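Local structure of epoxide hydrolase (Aspergillus niger, 3G02) at residues E124-E135 and F376-K386. The protein probably catalyses the hydrolysis of epoxides to vicinal diols. The protein carries 9 engineered substitutions. Residues are numbered along the deposited sequence; the frame is centred on the assembly and turned at random. Where two conformers were deposited one is given.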
loop_
_atom_site.group_PDB
_atom_site.type_symbol
_atom_site.label_atom_id
_atom_site.label_comp_id
_atom_site.label_asym_id
_atom_site.label_seq_id
_atom_site.Cartn_x
_atom_site.Cartn_y
_atom_site.Cartn_z
ATOM N N GLU A 124 -3.243 -24.029 3.821
ATOM C CA GLU A 124 -1.792 -24.178 3.854
ATOM C C GLU A 124 -1.330 -25.441 4.568
ATOM O O GLU A 124 -0.224 -25.927 4.317
ATOM C CB GLU A 124 -1.148 -22.969 4.511
ATOM C CG GLU A 124 -1.259 -21.716 3.697
ATOM C CD GLU A 124 -0.565 -20.549 4.354
ATOM O OE1 GLU A 124 -0.716 -20.375 5.581
ATOM O OE2 GLU A 124 0.128 -19.800 3.640
ATOM N N PHE A 125 -2.160 -25.958 5.470
ATOM C CA PHE A 125 -1.805 -27.149 6.229
ATOM C C PHE A 125 -2.300 -28.451 5.618
ATOM O O PHE A 125 -2.041 -29.523 6.164
ATOM C CB PHE A 125 -2.263 -27.008 7.688
ATOM C CG PHE A 125 -1.481 -25.987 8.460
ATOM C CD1 PHE A 125 -0.211 -26.289 8.941
ATOM C CD2 PHE A 125 -1.999 -24.712 8.689
ATOM C CE1 PHE A 125 0.534 -25.346 9.644
ATOM C CE2 PHE A 125 -1.266 -23.763 9.392
ATOM C CZ PHE A 125 0.002 -24.080 9.872
ATOM N N TYR A 126 -2.998 -28.361 4.487
ATOM C CA TYR A 126 -3.524 -29.558 3.824
ATOM C C TYR A 126 -2.442 -30.569 3.409
ATOM O O TYR A 126 -2.616 -31.759 3.652
ATOM C CB TYR A 126 -4.457 -29.200 2.660
ATOM C CG TYR A 126 -5.921 -29.108 3.064
ATOM C CD1 TYR A 126 -6.301 -28.562 4.298
ATOM C CD2 TYR A 126 -6.926 -29.556 2.207
ATOM C CE1 TYR A 126 -7.641 -28.480 4.668
ATOM C CE2 TYR A 126 -8.267 -29.469 2.568
ATOM C CZ TYR A 126 -8.614 -28.937 3.798
ATOM O OH TYR A 126 -9.941 -28.856 4.152
ATOM N N PRO A 127 -1.328 -30.113 2.790
ATOM C CA PRO A 127 -0.254 -31.083 2.534
ATOM C C PRO A 127 0.199 -31.859 3.775
ATOM O O PRO A 127 0.410 -33.072 3.687
ATOM C CB PRO A 127 0.874 -30.206 1.974
ATOM C CG PRO A 127 0.131 -29.123 1.257
ATOM C CD PRO A 127 -0.989 -28.791 2.220
ATOM N N ILE A 128 0.316 -31.182 4.917
ATOM C CA ILE A 128 0.688 -31.854 6.168
ATOM C C ILE A 128 -0.411 -32.806 6.659
ATOM O O ILE A 128 -0.124 -33.935 7.067
ATOM C CB ILE A 128 1.118 -30.841 7.261
ATOM C CG1 ILE A 128 2.507 -30.282 6.925
ATOM C CG2 ILE A 128 1.092 -31.486 8.658
ATOM C CD1 ILE A 128 2.987 -29.169 7.834
ATOM N N LEU A 129 -1.664 -32.363 6.608
ATOM C CA LEU A 129 -2.782 -33.243 6.954
ATOM C C LEU A 129 -2.795 -34.503 6.088
ATOM O O LEU A 129 -3.047 -35.606 6.588
ATOM C CB LEU A 129 -4.125 -32.505 6.861
ATOM C CG LEU A 129 -4.363 -31.347 7.838
ATOM C CD1 LEU A 129 -5.786 -30.835 7.677
ATOM C CD2 LEU A 129 -4.090 -31.749 9.284
ATOM N N GLN A 130 -2.505 -34.339 4.798
ATOM C CA GLN A 130 -2.463 -35.468 3.869
ATOM C C GLN A 130 -1.387 -36.475 4.266
ATOM O O GLN A 130 -1.636 -37.683 4.271
ATOM C CB GLN A 130 -2.249 -34.981 2.432
ATOM C CG GLN A 130 -2.212 -36.106 1.383
ATOM C CD GLN A 130 -3.530 -36.869 1.265
ATOM O OE1 GLN A 130 -4.611 -36.307 1.452
ATOM N NE2 GLN A 130 -3.441 -38.153 0.937
ATOM N N LEU A 131 -0.206 -35.977 4.621
ATOM C CA LEU A 131 0.878 -36.844 5.067
ATOM C C LEU A 131 0.450 -37.657 6.289
ATOM O O LEU A 131 0.671 -38.867 6.340
ATOM C CB LEU A 131 2.141 -36.036 5.365
ATOM C CG LEU A 131 2.853 -35.375 4.179
ATOM C CD1 LEU A 131 3.888 -34.390 4.684
ATOM C CD2 LEU A 131 3.495 -36.405 3.248
ATOM N N PHE A 132 -0.187 -36.997 7.253
ATOM C CA PHE A 132 -0.679 -37.692 8.442
ATOM C C PHE A 132 -1.718 -38.763 8.118
ATOM O O PHE A 132 -1.638 -39.880 8.639
ATOM C CB PHE A 132 -1.232 -36.705 9.472
ATOM C CG PHE A 132 -0.186 -36.142 10.391
ATOM C CD1 PHE A 132 0.361 -36.927 11.406
ATOM C CD2 PHE A 132 0.252 -34.829 10.253
ATOM C CE1 PHE A 132 1.332 -36.417 12.268
ATOM C CE2 PHE A 132 1.218 -34.310 11.113
ATOM C CZ PHE A 132 1.761 -35.105 12.122
ATOM N N ARG A 133 -2.678 -38.429 7.254
ATOM C CA ARG A 133 -3.738 -39.364 6.870
ATOM C C ARG A 133 -3.193 -40.566 6.091
ATOM O O ARG A 133 -3.742 -41.667 6.174
ATOM C CB ARG A 133 -4.827 -38.653 6.061
ATOM C CG ARG A 133 -6.049 -39.513 5.776
ATOM C CD ARG A 133 -7.254 -38.673 5.413
ATOM N NE ARG A 133 -7.106 -38.009 4.119
ATOM C CZ ARG A 133 -8.025 -37.206 3.588
ATOM N NH1 ARG A 133 -9.154 -36.965 4.244
ATOM N NH2 ARG A 133 -7.813 -36.643 2.405
ATOM N N GLU A 134 -2.123 -40.342 5.332
ATOM C CA GLU A 134 -1.466 -41.406 4.573
ATOM C C GLU A 134 -0.699 -42.372 5.474
ATOM O O GLU A 134 -0.499 -43.537 5.117
ATOM C CB GLU A 134 -0.504 -40.809 3.546
ATOM C CG GLU A 134 -1.193 -40.229 2.328
ATOM C CD GLU A 134 -0.271 -39.414 1.442
ATOM O OE1 GLU A 134 0.818 -39.001 1.900
ATOM O OE2 GLU A 134 -0.650 -39.181 0.275
ATOM N N GLU A 135 -0.283 -41.879 6.638
ATOM C CA GLU A 135 0.684 -42.565 7.493
ATOM C C GLU A 135 0.081 -43.158 8.762
ATOM O O GLU A 135 0.762 -43.867 9.503
ATOM C CB GLU A 135 1.812 -41.603 7.859
ATOM C CG GLU A 135 2.697 -41.251 6.674
ATOM C CD GLU A 135 3.563 -40.029 6.918
ATOM O OE1 GLU A 135 3.861 -39.720 8.090
ATOM O OE2 GLU A 135 3.940 -39.372 5.925
ATOM N N PHE A 376 6.372 -19.788 3.293
ATOM C CA PHE A 376 5.190 -20.635 3.363
ATOM C C PHE A 376 5.593 -22.081 3.672
ATOM O O PHE A 376 5.377 -22.990 2.864
ATOM C CB PHE A 376 4.385 -20.535 2.062
ATOM C CG PHE A 376 3.808 -19.162 1.803
ATOM C CD1 PHE A 376 2.621 -18.772 2.413
ATOM C CD2 PHE A 376 4.444 -18.266 0.953
ATOM C CE1 PHE A 376 2.081 -17.505 2.189
ATOM C CE2 PHE A 376 3.907 -17.004 0.710
ATOM C CZ PHE A 376 2.722 -16.624 1.330
ATOM N N ALA A 377 6.169 -22.283 4.856
ATOM C CA ALA A 377 6.783 -23.559 5.221
ATOM C C ALA A 377 5.863 -24.769 5.068
ATOM O O ALA A 377 6.282 -25.800 4.552
ATOM C CB ALA A 377 7.349 -23.496 6.625
ATOM N N ALA A 378 4.615 -24.639 5.513
ATOM C CA ALA A 378 3.655 -25.740 5.401
ATOM C C ALA A 378 3.366 -26.123 3.948
ATOM O O ALA A 378 3.136 -27.296 3.653
ATOM C CB ALA A 378 2.365 -25.409 6.143
ATOM N N LEU A 379 3.388 -25.137 3.052
ATOM C CA LEU A 379 3.199 -25.381 1.619
ATOM C C LEU A 379 4.471 -25.839 0.921
ATOM O O LEU A 379 4.428 -26.697 0.040
ATOM C CB LEU A 379 2.698 -24.115 0.916
ATOM C CG LEU A 379 1.257 -23.650 1.081
ATOM C CD1 LEU A 379 1.035 -22.421 0.222
ATOM C CD2 LEU A 379 0.277 -24.748 0.696
ATOM N N GLU A 380 5.596 -25.235 1.293
ATOM C CA GLU A 380 6.855 -25.429 0.579
ATOM C C GLU A 380 7.596 -26.668 1.049
ATOM O O GLU A 380 8.139 -27.420 0.231
ATOM C CB GLU A 380 7.758 -24.215 0.774
ATOM C CG GLU A 380 7.272 -22.938 0.118
ATOM C CD GLU A 380 8.244 -21.807 0.326
ATOM O OE1 GLU A 380 9.402 -21.930 -0.121
ATOM O OE2 GLU A 380 7.858 -20.799 0.949
ATOM N N ARG A 381 7.632 -26.859 2.368
ATOM C CA ARG A 381 8.401 -27.937 2.989
ATOM C C ARG A 381 7.547 -28.708 4.000
ATOM O O ARG A 381 7.930 -28.824 5.170
ATOM C CB ARG A 381 9.655 -27.377 3.686
ATOM C CG ARG A 381 10.534 -26.441 2.849
ATOM C CD ARG A 381 11.048 -27.086 1.565
ATOM N NE ARG A 381 11.894 -28.247 1.818
ATOM C CZ ARG A 381 12.492 -28.966 0.870
ATOM N NH1 ARG A 381 12.347 -28.651 -0.410
ATOM N NH2 ARG A 381 13.240 -30.006 1.205
ATOM N N PRO A 382 6.395 -29.249 3.556
ATOM C CA PRO A 382 5.492 -29.905 4.503
ATOM C C PRO A 382 6.123 -31.086 5.240
ATOM O O PRO A 382 5.884 -31.255 6.432
ATOM C CB PRO A 382 4.330 -30.376 3.620
ATOM C CG PRO A 382 4.900 -30.445 2.236
ATOM C CD PRO A 382 5.862 -29.301 2.181
ATOM N N ARG A 383 6.932 -31.886 4.549
ATOM C CA ARG A 383 7.578 -33.024 5.202
ATOM C C ARG A 383 8.500 -32.583 6.333
ATOM O O ARG A 383 8.473 -33.155 7.424
ATOM C CB ARG A 383 8.343 -33.871 4.187
ATOM C CG ARG A 383 7.439 -34.755 3.357
ATOM C CD ARG A 383 8.207 -35.532 2.295
ATOM N NE ARG A 383 7.367 -36.569 1.696
ATOM C CZ ARG A 383 6.452 -36.354 0.754
ATOM N NH1 ARG A 383 6.240 -35.129 0.286
ATOM N NH2 ARG A 383 5.740 -37.368 0.281
ATOM N N GLU A 384 9.295 -31.552 6.069
ATOM C CA GLU A 384 10.237 -31.025 7.049
ATOM C C GLU A 384 9.517 -30.438 8.262
ATOM O O GLU A 384 9.883 -30.716 9.405
ATOM C CB GLU A 384 11.151 -29.973 6.409
ATOM C CG GLU A 384 12.227 -30.543 5.487
ATOM C CD GLU A 384 11.720 -30.924 4.098
ATOM O OE1 GLU A 384 10.568 -30.587 3.730
ATOM O OE2 GLU A 384 12.491 -31.573 3.363
ATOM N N LEU A 385 8.487 -29.634 8.012
ATOM C CA LEU A 385 7.747 -29.016 9.106
ATOM C C LEU A 385 7.014 -30.067 9.947
ATOM O O LEU A 385 7.040 -30.009 11.179
ATOM C CB LEU A 385 6.782 -27.943 8.581
ATOM C CG LEU A 385 6.132 -27.050 9.651
ATOM C CD1 LEU A 385 7.183 -26.263 10.450
ATOM C CD2 LEU A 385 5.104 -26.108 9.040
ATOM N N LYS A 386 6.381 -31.027 9.274
ATOM C CA LYS A 386 5.717 -32.144 9.951
ATOM C C LYS A 386 6.691 -32.940 10.816
ATOM O O LYS A 386 6.391 -33.255 11.966
ATOM C CB LYS A 386 5.047 -33.069 8.933
ATOM C CG LYS A 386 4.475 -34.345 9.532
ATOM C CD LYS A 386 3.687 -35.121 8.507
ATOM C CE LYS A 386 3.431 -36.545 8.976
ATOM N NZ LYS A 386 4.700 -37.322 9.062
HETATM O O HOH W 1 0.969 -28.329 4.846
#
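Helix 126-135 and the start of helix 382-396 pack with their axes 9.3 Å apart and crossed at -70°, and Ile-128 meets Pro-382 where the backbones run close. Both belong to the alpha/beta hydrolase fold. Leu-129 and Phe-132 pack on strands 95-102 and 143-148, while Leu-385 touches Gln-190 of strand 187-191. Two side chains interlock as knobs into holes. Ile-128 sits among Ala-378, Pro-382, Leu-385 and Lys-386. Its CG1 lies 3.8 Å from Pro-382 CB, and its CD1 reaches Leu-385 CD2. Pro-127 CB meets the same proline carbon. Leu-131 CD2 lies over one face of the Arg-383 guanidinium group.

A water bridges the segments near Ala-378. It donates to Glu-124 O and Ala-378 O, each at 2.7 Å, and accepts from Ile-128 N. This N-H belongs to the first turn of helix 126-135. Nearby, in one of two conformers, Glu-124 OE2 lies at the edge of the Phe-376 ring, 3.0 Å from CD1, so this contact is doubtful. Phe-376 follows His-375, a predicted active-site residue, so this end of the contact borders the probable catalytic site.

Lys-386 is the second knob, among Ile-128, Leu-131, Phe-132 and Glu-135. Its chain runs extended over Phe-132, and CE stands 3.6 Å from the ring centroid, almost on the normal, in a CH-pi contact. The chain then bends at its last torsion (chi4 -66°). NZ remains over the same face in a cation-pi contact and forms a salt bridge with Glu-135, meeting OE1 on its syn side at 2.7 Å.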